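Long-range contact in chlorella virus DNA ligase-adenylate (Chlorella virus, PDB 1FVI), which probably seals nicks in duplex DNA at the expense of ATP, working through a covalent enzyme-AMP intermediate: residues A[199-204]-A[228-233]. The protein carries 1 engineered substitution. Residues are numbered along the deposited sequence; the frame is centred on the assembly and turned at random.
Sequences MTALFK and EEDVMG
Asp230 holds CG anti to its backbone N (chi1 -155°), and this brings the carboxylate across to the chain at Ala201 and Phe203. Phe203 has CG beside its own backbone N and anti to the carbonyl carbon, so its ring crosses Asp230 obliquely. Ring and carboxylate planes are only 21° apart, and Phe203 CD1 lies 3.0 Å from Asp230 OD1. That oxygen accepts two backbone N-H groups. Phe203 N reaches Asp230 OD1 at 3.0 Å on its syn lone pair, and the bond is nearly straight at 172°. Val231 N meets Asp230 OD1 from above the carboxylate plane, at 2.7 Å. The two bonds probably help to hold the rotation of the carboxylate. Asp230 OD2 rests against the methyl of Ala201.

The contact sits where strands 190-201 and 232-237 of the OB domain meet at their loop ends. They are neighbours in its antiparallel sheet. The connection between them is partly disordered, consistent with the mobile latch loop of this ligase, which closes around nicked DNA. Ala201 and Met232 form a non-hydrogen-bonded pair. Gly233 N donates to Thr200 O at 2.7 Å, in the carbonyl plane. Leu202 N donates to Val231 O at 2.8 Å, nearly along the C=O axis.

Leu202 and Val231 lie side by side and point the same way. Their methyls are tight, with Leu202 CD2 3.5 Å from Val231 CG2. Phe203 CE1 also touches Val231 CG2. Leu202 CG lies over one face of the Phe203 ring, toward its rim. Within the paired strands, Met199 SD meets Met232 CG at 4.2 Å, and both side chains pack on Phe258 of helix 252-260.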
loop_
_atom_site.group_PDB
_atom_site.type_symbol
_atom_site.label_atom_id
_atom_site.label_comp_id
_atom_site.label_asym_id
_atom_site.label_seq_id
_atom_site.Cartn_x
_atom_site.Cartn_y
_atom_site.Cartn_z
ATOM N N MET A 199 -23.630 16.395 -0.046
ATOM C CA MET A 199 -22.910 15.588 -1.030
ATOM C C MET A 199 -23.093 16.124 -2.438
ATOM O O MET A 199 -24.082 16.795 -2.744
ATOM C CB MET A 199 -23.380 14.135 -1.011
ATOM C CG MET A 199 -23.047 13.394 0.250
ATOM S SD MET A 199 -23.600 11.704 0.160
ATOM C CE MET A 199 -23.324 11.219 1.887
ATOM N N THR A 200 -22.139 15.791 -3.299
ATOM C CA THR A 200 -22.173 16.215 -4.680
ATOM C C THR A 200 -22.009 14.951 -5.513
ATOM O O THR A 200 -21.104 14.152 -5.241
ATOM C CB THR A 200 -21.016 17.159 -4.987
ATOM O OG1 THR A 200 -21.034 18.236 -4.052
ATOM C CG2 THR A 200 -21.146 17.725 -6.381
ATOM N N ALA A 201 -22.908 14.757 -6.485
ATOM C CA ALA A 201 -22.880 13.591 -7.370
ATOM C C ALA A 201 -21.651 13.572 -8.289
ATOM O O ALA A 201 -21.007 14.605 -8.509
ATOM C CB ALA A 201 -24.148 13.538 -8.193
ATOM N N LEU A 202 -21.366 12.398 -8.852
ATOM C CA LEU A 202 -20.217 12.209 -9.736
ATOM C C LEU A 202 -20.460 12.451 -11.230
ATOM O O LEU A 202 -19.659 13.123 -11.883
ATOM C CB LEU A 202 -19.623 10.811 -9.521
ATOM C CG LEU A 202 -18.450 10.338 -10.389
ATOM C CD1 LEU A 202 -17.279 11.325 -10.346
ATOM C CD2 LEU A 202 -18.006 8.960 -9.907
ATOM N N PHE A 203 -21.519 11.870 -11.788
ATOM C CA PHE A 203 -21.818 12.048 -13.216
ATOM C C PHE A 203 -22.848 13.152 -13.447
ATOM O O PHE A 203 -23.766 12.980 -14.247
ATOM C CB PHE A 203 -22.342 10.750 -13.836
ATOM C CG PHE A 203 -21.614 9.513 -13.388
ATOM C CD1 PHE A 203 -22.247 8.582 -12.572
ATOM C CD2 PHE A 203 -20.316 9.255 -13.813
ATOM C CE1 PHE A 203 -21.605 7.406 -12.185
ATOM C CE2 PHE A 203 -19.660 8.082 -13.435
ATOM C CZ PHE A 203 -20.308 7.153 -12.618
ATOM N N LYS A 204 -22.697 14.283 -12.757
ATOM C CA LYS A 204 -23.631 15.401 -12.906
ATOM C C LYS A 204 -25.036 15.007 -12.468
ATOM O O LYS A 204 -25.417 15.225 -11.320
ATOM C CB LYS A 204 -23.642 15.887 -14.361
ATOM C CG LYS A 204 -24.946 16.516 -14.840
ATOM C CD LYS A 204 -24.987 16.562 -16.371
ATOM C CE LYS A 204 -25.001 15.153 -16.975
ATOM N NZ LYS A 204 -24.661 15.150 -18.426
ATOM N N GLU A 228 -27.984 3.741 -14.992
ATOM C CA GLU A 228 -28.411 5.145 -14.974
ATOM C C GLU A 228 -28.039 5.833 -13.670
ATOM O O GLU A 228 -27.515 6.948 -13.667
ATOM C CB GLU A 228 -29.923 5.260 -15.150
ATOM C CG GLU A 228 -30.407 5.023 -16.547
ATOM C CD GLU A 228 -31.888 5.264 -16.671
ATOM O OE1 GLU A 228 -32.649 4.288 -16.529
ATOM O OE2 GLU A 228 -32.291 6.429 -16.894
ATOM N N GLU A 229 -28.312 5.141 -12.568
ATOM C CA GLU A 229 -28.044 5.645 -11.231
ATOM C C GLU A 229 -26.682 6.331 -11.082
ATOM O O GLU A 229 -25.685 5.917 -11.686
ATOM C CB GLU A 229 -28.194 4.513 -10.217
ATOM C CG GLU A 229 -29.036 4.879 -9.008
ATOM C CD GLU A 229 -29.824 3.697 -8.468
ATOM O OE1 GLU A 229 -29.293 2.566 -8.496
ATOM O OE2 GLU A 229 -30.978 3.898 -8.025
ATOM N N ASP A 230 -26.680 7.432 -10.335
ATOM C CA ASP A 230 -25.467 8.200 -10.081
ATOM C C ASP A 230 -24.874 7.757 -8.741
ATOM O O ASP A 230 -25.517 7.043 -7.961
ATOM C CB ASP A 230 -25.813 9.687 -10.025
ATOM C CG ASP A 230 -24.641 10.589 -10.377
ATOM O OD1 ASP A 230 -23.477 10.134 -10.349
ATOM O OD2 ASP A 230 -24.897 11.773 -10.690
ATOM N N VAL A 231 -23.627 8.152 -8.505
ATOM C CA VAL A 231 -22.914 7.839 -7.272
ATOM C C VAL A 231 -22.313 9.137 -6.732
ATOM O O VAL A 231 -22.315 10.176 -7.419
ATOM C CB VAL A 231 -21.787 6.802 -7.511
ATOM C CG1 VAL A 231 -22.365 5.525 -8.131
ATOM C CG2 VAL A 231 -20.696 7.386 -8.408
ATOM N N MET A 232 -21.831 9.086 -5.493
ATOM C CA MET A 232 -21.243 10.267 -4.869
ATOM C C MET A 232 -19.879 10.626 -5.480
ATOM O O MET A 232 -19.056 9.749 -5.772
ATOM C CB MET A 232 -21.152 10.079 -3.345
ATOM C CG MET A 232 -20.427 11.203 -2.596
ATOM S SD MET A 232 -18.612 11.005 -2.495
ATOM C CE MET A 232 -18.566 9.774 -1.245
ATOM N N GLY A 233 -19.695 11.916 -5.752
ATOM C CA GLY A 233 -18.447 12.389 -6.319
ATOM C C GLY A 233 -17.598 12.952 -5.198
ATOM O O GLY A 233 -16.396 12.696 -5.120
#